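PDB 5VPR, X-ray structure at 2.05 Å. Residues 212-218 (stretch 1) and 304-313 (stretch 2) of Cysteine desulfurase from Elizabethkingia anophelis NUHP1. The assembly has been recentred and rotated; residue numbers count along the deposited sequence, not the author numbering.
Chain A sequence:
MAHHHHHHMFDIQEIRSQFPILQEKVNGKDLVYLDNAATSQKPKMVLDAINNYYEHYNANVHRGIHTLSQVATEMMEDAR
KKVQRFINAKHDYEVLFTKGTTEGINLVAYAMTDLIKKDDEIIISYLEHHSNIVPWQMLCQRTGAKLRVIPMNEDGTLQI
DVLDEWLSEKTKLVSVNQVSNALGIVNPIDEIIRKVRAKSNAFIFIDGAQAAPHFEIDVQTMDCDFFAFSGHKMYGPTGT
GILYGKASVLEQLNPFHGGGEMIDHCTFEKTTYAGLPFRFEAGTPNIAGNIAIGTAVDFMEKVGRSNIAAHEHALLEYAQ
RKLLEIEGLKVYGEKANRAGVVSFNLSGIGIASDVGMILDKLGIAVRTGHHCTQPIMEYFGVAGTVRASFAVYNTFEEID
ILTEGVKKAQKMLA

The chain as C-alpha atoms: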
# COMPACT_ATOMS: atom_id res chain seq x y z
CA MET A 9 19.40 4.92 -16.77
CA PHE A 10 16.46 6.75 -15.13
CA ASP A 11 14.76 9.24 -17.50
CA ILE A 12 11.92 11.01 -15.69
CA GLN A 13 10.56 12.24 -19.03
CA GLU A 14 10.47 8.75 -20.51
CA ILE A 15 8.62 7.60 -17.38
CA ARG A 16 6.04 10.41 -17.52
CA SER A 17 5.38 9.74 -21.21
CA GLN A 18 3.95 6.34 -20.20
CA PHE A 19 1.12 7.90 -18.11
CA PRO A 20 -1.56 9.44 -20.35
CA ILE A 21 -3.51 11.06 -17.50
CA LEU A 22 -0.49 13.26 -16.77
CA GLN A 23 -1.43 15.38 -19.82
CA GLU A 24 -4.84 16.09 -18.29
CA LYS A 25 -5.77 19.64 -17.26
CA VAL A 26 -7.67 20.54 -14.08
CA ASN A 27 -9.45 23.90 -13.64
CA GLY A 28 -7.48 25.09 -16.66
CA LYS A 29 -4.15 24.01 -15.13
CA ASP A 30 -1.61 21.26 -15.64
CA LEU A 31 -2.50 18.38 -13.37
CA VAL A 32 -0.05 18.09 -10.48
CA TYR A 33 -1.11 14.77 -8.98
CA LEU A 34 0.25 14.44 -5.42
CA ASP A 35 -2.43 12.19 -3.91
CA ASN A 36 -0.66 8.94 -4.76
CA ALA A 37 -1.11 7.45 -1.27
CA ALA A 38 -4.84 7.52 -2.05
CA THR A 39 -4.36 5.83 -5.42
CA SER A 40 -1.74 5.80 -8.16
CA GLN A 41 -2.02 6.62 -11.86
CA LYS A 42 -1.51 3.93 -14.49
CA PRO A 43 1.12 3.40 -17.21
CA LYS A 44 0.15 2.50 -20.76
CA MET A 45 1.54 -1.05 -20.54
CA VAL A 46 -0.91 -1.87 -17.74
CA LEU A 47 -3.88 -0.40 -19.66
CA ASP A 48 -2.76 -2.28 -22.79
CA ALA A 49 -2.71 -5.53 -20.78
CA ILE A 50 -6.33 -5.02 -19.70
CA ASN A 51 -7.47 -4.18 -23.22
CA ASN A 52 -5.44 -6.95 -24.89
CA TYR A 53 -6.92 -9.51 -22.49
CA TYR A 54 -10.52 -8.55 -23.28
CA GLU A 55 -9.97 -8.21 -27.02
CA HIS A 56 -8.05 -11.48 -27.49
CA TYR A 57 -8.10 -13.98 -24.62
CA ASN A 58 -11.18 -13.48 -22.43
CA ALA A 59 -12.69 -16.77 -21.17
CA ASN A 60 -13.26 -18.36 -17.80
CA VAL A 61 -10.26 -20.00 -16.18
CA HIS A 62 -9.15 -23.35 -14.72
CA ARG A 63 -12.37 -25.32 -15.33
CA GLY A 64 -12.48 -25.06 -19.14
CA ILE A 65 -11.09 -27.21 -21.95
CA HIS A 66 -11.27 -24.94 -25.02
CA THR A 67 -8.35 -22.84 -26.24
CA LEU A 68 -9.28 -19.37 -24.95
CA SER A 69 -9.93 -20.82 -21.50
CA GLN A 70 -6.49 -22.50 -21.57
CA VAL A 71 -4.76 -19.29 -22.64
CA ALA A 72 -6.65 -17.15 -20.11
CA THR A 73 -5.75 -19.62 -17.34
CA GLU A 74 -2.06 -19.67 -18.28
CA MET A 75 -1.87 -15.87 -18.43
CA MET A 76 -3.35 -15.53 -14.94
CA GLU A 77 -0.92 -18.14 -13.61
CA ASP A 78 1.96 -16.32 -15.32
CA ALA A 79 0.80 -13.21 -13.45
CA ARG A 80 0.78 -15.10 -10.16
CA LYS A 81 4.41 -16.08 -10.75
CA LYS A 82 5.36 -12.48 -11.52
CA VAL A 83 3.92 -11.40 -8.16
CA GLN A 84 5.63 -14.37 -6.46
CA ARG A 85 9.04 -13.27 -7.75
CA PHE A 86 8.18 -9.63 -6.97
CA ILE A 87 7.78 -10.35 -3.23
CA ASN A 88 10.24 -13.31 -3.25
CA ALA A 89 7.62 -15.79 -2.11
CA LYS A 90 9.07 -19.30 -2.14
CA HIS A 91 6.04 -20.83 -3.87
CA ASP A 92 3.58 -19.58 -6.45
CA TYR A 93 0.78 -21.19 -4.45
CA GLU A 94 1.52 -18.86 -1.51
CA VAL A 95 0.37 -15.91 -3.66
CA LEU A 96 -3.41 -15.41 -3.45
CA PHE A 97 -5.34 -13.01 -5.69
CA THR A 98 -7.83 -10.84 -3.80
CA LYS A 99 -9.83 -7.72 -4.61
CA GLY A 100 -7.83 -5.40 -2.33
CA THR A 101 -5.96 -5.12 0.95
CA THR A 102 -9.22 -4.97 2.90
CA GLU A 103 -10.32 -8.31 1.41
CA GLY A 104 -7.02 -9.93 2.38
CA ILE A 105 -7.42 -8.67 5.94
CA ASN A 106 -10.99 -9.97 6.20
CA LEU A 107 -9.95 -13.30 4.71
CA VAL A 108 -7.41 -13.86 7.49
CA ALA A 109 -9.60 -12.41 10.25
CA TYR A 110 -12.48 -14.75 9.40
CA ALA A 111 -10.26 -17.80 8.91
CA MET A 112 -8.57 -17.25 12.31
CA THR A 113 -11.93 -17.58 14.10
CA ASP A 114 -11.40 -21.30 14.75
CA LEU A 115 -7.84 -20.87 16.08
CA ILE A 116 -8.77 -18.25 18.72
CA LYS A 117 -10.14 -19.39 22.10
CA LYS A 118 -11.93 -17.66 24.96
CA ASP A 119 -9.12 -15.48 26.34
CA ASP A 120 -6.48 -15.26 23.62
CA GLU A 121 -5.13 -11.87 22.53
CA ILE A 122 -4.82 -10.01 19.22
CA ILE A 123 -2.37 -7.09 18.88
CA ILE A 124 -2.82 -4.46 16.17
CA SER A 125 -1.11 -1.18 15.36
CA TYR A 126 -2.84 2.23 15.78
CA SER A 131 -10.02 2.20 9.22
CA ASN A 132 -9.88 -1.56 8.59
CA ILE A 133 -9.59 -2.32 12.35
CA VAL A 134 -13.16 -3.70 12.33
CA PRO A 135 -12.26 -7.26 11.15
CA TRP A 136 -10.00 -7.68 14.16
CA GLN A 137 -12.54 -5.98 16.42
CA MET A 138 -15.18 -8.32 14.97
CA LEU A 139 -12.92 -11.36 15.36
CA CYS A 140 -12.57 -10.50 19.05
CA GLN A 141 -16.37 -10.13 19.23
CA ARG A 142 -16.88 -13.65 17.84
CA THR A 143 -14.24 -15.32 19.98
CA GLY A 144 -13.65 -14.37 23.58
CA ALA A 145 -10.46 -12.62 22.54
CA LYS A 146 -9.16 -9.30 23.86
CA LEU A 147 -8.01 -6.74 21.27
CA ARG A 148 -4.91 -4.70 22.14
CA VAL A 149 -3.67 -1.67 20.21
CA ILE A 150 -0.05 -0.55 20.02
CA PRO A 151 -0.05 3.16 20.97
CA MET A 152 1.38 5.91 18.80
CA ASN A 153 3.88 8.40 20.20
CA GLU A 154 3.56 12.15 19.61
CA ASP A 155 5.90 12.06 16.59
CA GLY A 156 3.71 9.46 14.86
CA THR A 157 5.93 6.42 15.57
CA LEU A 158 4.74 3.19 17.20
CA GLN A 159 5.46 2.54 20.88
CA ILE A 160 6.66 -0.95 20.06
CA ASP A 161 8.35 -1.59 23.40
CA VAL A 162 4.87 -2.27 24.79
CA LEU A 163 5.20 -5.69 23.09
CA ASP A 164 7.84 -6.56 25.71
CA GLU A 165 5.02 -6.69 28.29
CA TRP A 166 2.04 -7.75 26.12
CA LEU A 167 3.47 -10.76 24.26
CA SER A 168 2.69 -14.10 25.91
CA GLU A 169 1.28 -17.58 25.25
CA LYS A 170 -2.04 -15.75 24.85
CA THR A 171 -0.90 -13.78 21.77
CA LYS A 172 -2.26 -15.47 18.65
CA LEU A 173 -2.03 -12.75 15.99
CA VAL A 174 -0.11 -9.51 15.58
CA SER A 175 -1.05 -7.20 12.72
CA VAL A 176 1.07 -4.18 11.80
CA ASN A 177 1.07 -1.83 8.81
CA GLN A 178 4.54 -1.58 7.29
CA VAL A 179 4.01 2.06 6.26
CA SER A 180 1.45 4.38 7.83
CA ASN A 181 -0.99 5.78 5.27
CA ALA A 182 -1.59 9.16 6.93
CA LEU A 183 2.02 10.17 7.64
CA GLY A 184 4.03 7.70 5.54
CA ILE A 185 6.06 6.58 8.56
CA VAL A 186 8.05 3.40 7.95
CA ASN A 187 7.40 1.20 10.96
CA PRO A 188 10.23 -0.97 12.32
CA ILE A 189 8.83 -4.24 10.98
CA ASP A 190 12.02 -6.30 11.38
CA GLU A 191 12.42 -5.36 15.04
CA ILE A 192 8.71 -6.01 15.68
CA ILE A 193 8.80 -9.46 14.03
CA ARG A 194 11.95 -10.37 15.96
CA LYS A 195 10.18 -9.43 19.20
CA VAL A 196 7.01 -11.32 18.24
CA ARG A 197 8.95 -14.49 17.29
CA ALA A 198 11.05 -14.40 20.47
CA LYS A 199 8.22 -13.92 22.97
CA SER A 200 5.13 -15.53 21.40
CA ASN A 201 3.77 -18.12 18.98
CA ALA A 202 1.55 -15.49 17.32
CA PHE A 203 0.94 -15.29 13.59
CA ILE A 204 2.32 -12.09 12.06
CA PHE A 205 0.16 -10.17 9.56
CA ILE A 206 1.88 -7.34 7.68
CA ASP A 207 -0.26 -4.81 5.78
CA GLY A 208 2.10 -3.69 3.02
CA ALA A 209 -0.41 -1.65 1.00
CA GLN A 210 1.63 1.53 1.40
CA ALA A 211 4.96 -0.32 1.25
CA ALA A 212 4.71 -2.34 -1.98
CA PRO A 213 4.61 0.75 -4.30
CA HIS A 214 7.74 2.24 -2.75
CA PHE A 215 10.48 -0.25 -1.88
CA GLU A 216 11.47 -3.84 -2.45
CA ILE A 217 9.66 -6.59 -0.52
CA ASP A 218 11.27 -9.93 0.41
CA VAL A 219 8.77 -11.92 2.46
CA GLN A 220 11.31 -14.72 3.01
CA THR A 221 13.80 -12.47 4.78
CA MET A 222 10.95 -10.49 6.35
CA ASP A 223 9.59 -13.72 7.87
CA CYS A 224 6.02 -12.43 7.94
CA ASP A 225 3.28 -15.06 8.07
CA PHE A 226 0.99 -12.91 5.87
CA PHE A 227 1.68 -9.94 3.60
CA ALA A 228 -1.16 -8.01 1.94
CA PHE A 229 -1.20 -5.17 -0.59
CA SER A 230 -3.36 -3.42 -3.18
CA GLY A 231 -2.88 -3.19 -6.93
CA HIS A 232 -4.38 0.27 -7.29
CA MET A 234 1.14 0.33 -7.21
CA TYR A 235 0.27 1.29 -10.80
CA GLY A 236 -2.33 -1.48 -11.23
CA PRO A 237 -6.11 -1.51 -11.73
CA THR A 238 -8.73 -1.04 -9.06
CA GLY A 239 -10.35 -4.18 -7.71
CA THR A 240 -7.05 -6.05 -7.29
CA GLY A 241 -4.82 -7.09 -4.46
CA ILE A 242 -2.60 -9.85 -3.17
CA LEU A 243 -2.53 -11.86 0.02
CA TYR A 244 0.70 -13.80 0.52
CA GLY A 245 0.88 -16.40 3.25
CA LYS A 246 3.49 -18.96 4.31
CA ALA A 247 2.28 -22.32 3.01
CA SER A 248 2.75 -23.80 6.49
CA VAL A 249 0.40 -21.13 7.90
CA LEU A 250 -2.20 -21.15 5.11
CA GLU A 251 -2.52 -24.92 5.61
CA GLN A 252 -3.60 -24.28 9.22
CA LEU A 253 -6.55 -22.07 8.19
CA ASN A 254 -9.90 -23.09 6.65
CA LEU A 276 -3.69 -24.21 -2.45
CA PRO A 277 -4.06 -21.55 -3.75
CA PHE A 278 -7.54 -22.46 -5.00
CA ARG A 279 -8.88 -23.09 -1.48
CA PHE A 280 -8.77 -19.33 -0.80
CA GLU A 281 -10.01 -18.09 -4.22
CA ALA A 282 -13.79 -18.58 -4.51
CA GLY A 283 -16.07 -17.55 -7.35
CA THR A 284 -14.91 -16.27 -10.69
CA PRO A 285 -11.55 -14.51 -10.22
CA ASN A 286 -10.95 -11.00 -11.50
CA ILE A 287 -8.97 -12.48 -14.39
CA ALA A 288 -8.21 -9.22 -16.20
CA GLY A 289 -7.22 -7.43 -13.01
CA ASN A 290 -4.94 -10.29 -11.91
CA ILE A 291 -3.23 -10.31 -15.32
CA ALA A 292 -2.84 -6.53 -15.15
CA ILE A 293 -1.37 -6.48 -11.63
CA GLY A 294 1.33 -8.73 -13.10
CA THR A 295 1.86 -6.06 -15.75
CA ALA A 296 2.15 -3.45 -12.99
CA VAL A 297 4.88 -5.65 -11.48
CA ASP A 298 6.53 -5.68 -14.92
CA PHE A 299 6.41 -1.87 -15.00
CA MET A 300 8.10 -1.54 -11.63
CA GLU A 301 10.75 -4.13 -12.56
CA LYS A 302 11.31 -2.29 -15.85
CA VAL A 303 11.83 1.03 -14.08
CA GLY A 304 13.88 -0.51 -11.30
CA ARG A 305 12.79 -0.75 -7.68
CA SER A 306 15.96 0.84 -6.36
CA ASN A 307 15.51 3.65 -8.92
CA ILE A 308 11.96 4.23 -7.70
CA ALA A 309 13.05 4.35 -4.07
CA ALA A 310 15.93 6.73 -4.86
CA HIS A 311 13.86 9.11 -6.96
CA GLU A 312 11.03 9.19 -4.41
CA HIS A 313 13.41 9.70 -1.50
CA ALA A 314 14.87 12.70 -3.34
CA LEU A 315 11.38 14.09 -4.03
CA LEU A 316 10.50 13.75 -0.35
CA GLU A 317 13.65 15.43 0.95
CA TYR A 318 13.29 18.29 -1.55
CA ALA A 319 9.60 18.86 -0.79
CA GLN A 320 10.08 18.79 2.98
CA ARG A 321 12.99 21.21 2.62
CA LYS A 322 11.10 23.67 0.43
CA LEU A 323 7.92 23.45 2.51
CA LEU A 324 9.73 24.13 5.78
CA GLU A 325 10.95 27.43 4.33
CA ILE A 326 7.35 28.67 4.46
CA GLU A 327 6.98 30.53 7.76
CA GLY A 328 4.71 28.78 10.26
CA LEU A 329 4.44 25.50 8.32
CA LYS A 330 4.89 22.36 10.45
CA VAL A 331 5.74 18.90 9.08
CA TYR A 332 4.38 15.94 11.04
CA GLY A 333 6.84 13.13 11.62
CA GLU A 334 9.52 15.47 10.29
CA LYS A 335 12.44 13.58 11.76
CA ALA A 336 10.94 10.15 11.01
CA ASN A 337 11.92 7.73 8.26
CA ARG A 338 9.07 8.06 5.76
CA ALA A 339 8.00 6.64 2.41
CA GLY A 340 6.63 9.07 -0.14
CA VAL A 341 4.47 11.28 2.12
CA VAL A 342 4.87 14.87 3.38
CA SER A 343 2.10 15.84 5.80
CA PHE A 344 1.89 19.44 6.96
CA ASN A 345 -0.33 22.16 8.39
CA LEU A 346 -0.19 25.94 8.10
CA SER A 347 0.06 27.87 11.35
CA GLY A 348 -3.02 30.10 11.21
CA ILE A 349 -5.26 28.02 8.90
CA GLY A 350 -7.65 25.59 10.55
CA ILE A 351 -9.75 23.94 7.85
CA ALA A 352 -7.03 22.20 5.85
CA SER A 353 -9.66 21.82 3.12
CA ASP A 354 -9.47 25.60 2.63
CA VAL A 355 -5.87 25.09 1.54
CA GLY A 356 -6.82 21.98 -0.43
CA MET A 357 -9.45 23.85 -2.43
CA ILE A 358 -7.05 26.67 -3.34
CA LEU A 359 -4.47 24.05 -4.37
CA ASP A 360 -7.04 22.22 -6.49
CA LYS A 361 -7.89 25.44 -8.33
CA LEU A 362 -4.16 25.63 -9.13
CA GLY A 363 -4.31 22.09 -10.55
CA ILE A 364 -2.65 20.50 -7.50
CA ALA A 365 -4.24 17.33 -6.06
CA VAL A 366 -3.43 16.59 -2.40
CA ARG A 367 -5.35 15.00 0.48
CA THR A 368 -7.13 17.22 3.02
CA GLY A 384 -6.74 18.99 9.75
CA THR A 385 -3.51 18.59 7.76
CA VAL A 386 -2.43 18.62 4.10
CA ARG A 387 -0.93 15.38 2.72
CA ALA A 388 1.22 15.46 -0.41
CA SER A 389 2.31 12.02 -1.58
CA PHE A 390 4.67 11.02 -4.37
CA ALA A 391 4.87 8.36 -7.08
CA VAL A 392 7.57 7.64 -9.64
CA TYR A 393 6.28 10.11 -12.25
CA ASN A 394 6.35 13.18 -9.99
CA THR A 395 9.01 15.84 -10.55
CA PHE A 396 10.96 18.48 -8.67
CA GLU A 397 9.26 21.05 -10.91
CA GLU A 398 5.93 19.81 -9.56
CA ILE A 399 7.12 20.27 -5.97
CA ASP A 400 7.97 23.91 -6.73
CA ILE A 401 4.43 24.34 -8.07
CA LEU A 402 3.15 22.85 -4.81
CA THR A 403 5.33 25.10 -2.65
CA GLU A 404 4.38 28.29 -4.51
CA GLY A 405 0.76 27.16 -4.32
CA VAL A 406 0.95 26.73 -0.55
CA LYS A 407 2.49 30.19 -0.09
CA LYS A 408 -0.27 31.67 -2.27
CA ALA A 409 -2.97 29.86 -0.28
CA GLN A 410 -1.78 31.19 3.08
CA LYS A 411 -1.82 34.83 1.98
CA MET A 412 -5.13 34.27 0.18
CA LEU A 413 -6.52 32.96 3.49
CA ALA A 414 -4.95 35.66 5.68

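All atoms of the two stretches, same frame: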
# COMPACT_ATOMS: atom_id res chain seq x y z
N ALA A 212 4.42 -1.71 -0.69
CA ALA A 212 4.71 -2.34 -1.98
C ALA A 212 4.93 -1.36 -3.14
O ALA A 212 5.70 -1.72 -4.05
CB ALA A 212 3.59 -3.33 -2.33
N PRO A 213 4.31 -0.17 -3.20
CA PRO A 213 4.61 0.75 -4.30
C PRO A 213 5.96 1.43 -4.18
O PRO A 213 6.39 2.06 -5.14
CB PRO A 213 3.48 1.80 -4.23
CG PRO A 213 2.44 1.20 -3.38
CD PRO A 213 3.16 0.30 -2.41
N HIS A 214 6.64 1.32 -3.04
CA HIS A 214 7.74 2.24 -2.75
C HIS A 214 9.10 1.60 -2.52
O HIS A 214 10.11 2.25 -2.79
CB HIS A 214 7.38 3.10 -1.53
CG HIS A 214 6.23 4.01 -1.80
ND1 HIS A 214 6.31 5.04 -2.71
CD2 HIS A 214 4.96 4.01 -1.35
CE1 HIS A 214 5.15 5.66 -2.77
NE2 HIS A 214 4.31 5.06 -1.95
N PHE A 215 9.17 0.37 -2.01
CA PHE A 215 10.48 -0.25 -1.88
C PHE A 215 10.34 -1.76 -1.93
O PHE A 215 9.25 -2.31 -1.79
CB PHE A 215 11.20 0.17 -0.59
CG PHE A 215 10.33 0.21 0.62
CD1 PHE A 215 9.83 1.42 1.08
CD2 PHE A 215 10.02 -0.95 1.31
CE1 PHE A 215 9.04 1.48 2.20
CE2 PHE A 215 9.22 -0.90 2.44
CZ PHE A 215 8.73 0.32 2.89
N GLU A 216 11.48 -2.41 -2.16
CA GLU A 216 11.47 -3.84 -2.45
C GLU A 216 10.98 -4.64 -1.25
O GLU A 216 11.30 -4.33 -0.10
CB GLU A 216 12.87 -4.30 -2.85
CG GLU A 216 12.97 -5.82 -3.05
CD GLU A 216 14.22 -6.26 -3.78
OE1 GLU A 216 14.73 -5.46 -4.60
OE2 GLU A 216 14.68 -7.40 -3.55
N ILE A 217 10.20 -5.68 -1.53
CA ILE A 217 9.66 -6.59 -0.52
C ILE A 217 10.30 -7.96 -0.71
O ILE A 217 10.35 -8.47 -1.83
CB ILE A 217 8.12 -6.68 -0.64
CG1 ILE A 217 7.47 -5.30 -0.47
CG2 ILE A 217 7.57 -7.73 0.34
CD1 ILE A 217 7.77 -4.63 0.83
N ASP A 218 10.76 -8.56 0.39
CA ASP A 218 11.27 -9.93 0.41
C ASP A 218 10.62 -10.61 1.61
O ASP A 218 11.13 -10.50 2.74
CB ASP A 218 12.80 -9.98 0.49
CG ASP A 218 13.38 -11.40 0.37
OD1 ASP A 218 12.68 -12.39 0.66
OD2 ASP A 218 14.56 -11.52 -0.02
N GLY A 304 12.84 -0.23 -12.26
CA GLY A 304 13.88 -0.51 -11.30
C GLY A 304 13.47 -0.08 -9.91
O GLY A 304 13.26 1.12 -9.66
N ARG A 305 13.34 -1.04 -9.00
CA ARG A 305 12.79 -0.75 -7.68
C ARG A 305 13.73 0.12 -6.86
O ARG A 305 13.27 0.97 -6.08
CB ARG A 305 12.47 -2.07 -6.98
CG ARG A 305 11.59 -2.98 -7.85
CD ARG A 305 11.49 -4.39 -7.30
NE ARG A 305 10.47 -4.55 -6.27
CZ ARG A 305 10.23 -5.71 -5.65
NH1 ARG A 305 10.94 -6.78 -5.98
NH2 ARG A 305 9.29 -5.80 -4.72
N SER A 306 15.04 -0.07 -7.02
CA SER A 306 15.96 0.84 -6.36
C SER A 306 15.88 2.24 -6.97
O SER A 306 15.99 3.24 -6.26
CB SER A 306 17.39 0.30 -6.45
OG SER A 306 17.81 0.21 -7.80
N ASN A 307 15.67 2.33 -8.29
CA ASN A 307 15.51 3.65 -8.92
C ASN A 307 14.27 4.35 -8.41
O ASN A 307 14.27 5.57 -8.23
CB ASN A 307 15.45 3.52 -10.43
CG ASN A 307 16.71 2.95 -11.02
OD1 ASN A 307 16.81 1.75 -11.24
ND2 ASN A 307 17.68 3.81 -11.26
N ILE A 308 13.18 3.61 -8.21
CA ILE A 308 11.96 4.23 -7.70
C ILE A 308 12.21 4.76 -6.30
O ILE A 308 11.90 5.92 -6.00
CB ILE A 308 10.79 3.24 -7.73
CG1 ILE A 308 10.40 2.88 -9.16
CG2 ILE A 308 9.59 3.81 -6.98
CD1 ILE A 308 9.39 1.75 -9.22
N ALA A 309 12.79 3.93 -5.44
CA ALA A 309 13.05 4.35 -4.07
C ALA A 309 13.94 5.59 -4.04
O ALA A 309 13.67 6.54 -3.30
CB ALA A 309 13.68 3.21 -3.27
N ALA A 310 14.99 5.60 -4.87
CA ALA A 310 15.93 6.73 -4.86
C ALA A 310 15.26 8.01 -5.33
O ALA A 310 15.41 9.07 -4.70
CB ALA A 310 17.14 6.41 -5.74
N HIS A 311 14.53 7.93 -6.44
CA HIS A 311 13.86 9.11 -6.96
C HIS A 311 12.85 9.65 -5.96
O HIS A 311 12.78 10.87 -5.73
CB HIS A 311 13.19 8.78 -8.29
CG HIS A 311 12.40 9.91 -8.87
ND1 HIS A 311 13.00 11.04 -9.38
CD2 HIS A 311 11.07 10.09 -9.02
CE1 HIS A 311 12.07 11.87 -9.82
NE2 HIS A 311 10.89 11.31 -9.61
N GLU A 312 12.08 8.76 -5.34
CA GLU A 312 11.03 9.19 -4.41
C GLU A 312 11.64 9.75 -3.13
O GLU A 312 11.12 10.72 -2.56
CB GLU A 312 10.08 8.03 -4.10
CG GLU A 312 9.14 7.75 -5.26
CD GLU A 312 8.13 6.61 -5.00
OE1 GLU A 312 7.24 6.43 -5.85
OE2 GLU A 312 8.23 5.90 -3.98
N HIS A 313 12.73 9.14 -2.66
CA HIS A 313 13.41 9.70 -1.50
C HIS A 313 13.94 11.10 -1.79
O HIS A 313 13.92 11.97 -0.90
CB HIS A 313 14.54 8.77 -1.07
CG HIS A 313 15.37 9.30 0.05
ND1 HIS A 313 16.38 10.21 -0.14
CD2 HIS A 313 15.33 9.06 1.38
CE1 HIS A 313 16.94 10.51 1.02
NE2 HIS A 313 16.32 9.82 1.96
O HOH W 1 7.73 -3.52 -3.77
O HOH W 2 5.52 4.44 -6.08
O HOH W 3 10.13 5.04 -2.48

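Packing of an irregular segment, residues 212-218, against the first turns of a helix that begins at Arg 305 and runs on past His 313. The segment has no regular secondary structure; it meets the helix through carbonyl oxygens and side chains; the two backbones come nearest at Glu 216 and Arg 305, whose CA atoms are 6.2 Å apart, and 343 Å² of surface is buried, both sides summed. Gly 304 occupies the N-cap position with a positive phi of 110°; a CB here would be jammed against the preceding carbonyl oxygen and would clash with Asn 307 OD1. Its carbonyl oxygen accepts the first helical bond of the stretch, from Ile 308 N to Gly 304 O (2.9 Å).

Arg 305 points its CA-to-CB bond toward the segment and gives up more area to the contact than any other residue. Its guanidinium lies with one face against the aliphatic part of Glu 216, Glu 216 CG to Arg 305 NH1 being 3.7 Å. The charges attract, but Glu 216 OE1 stands 4.2 Å from Arg 305 NH1 and well out of the guanidinium plane, so no N-H is aimed at it. Arg 305 NH2 also sits 3.3 Å from Ile 217 N, yet both are donors and no hydrogen bond results. The polar link here runs instead through water 1, which accepts from Arg 305 NH2 (2.9 Å) and donates to Ala 212 O (2.7 Å) and Phe 215 O (2.8 Å), tying the guanidinium to two carbonyls of the segment.

Ser 306 and Asn 307 make no contact. One turn on from Arg 305, the CA-to-CB bond of Ile 308 points toward the segment, and Ile 308 CG2 lies 4.1 Å from Pro 213 O, while Ala 309 brings its CB to 3.7 Å from His 214 O; these are van der Waals contacts. Ala 310 and His 311 are out of reach.

Glu 312, a further turn along and with its CA-to-CB bond again toward the segment, makes the one direct hydrogen bond between the stretches. His 214 ND1 donates to Glu 312 OE2 at 2.5 Å, very short and nearly straight (169°), with the carboxylate oxygen at the ring edge, near its plane, where the ND1 hydrogen points. Two waters extend the link: water 2 donates to Glu 312 OE1 (2.6 Å) and Pro 213 O (2.7 Å), water 3 to Glu 312 OE2 (2.6 Å) and His 214 O (2.8 Å). Both carboxylate oxygens are thus engaged. His 313 makes no contact.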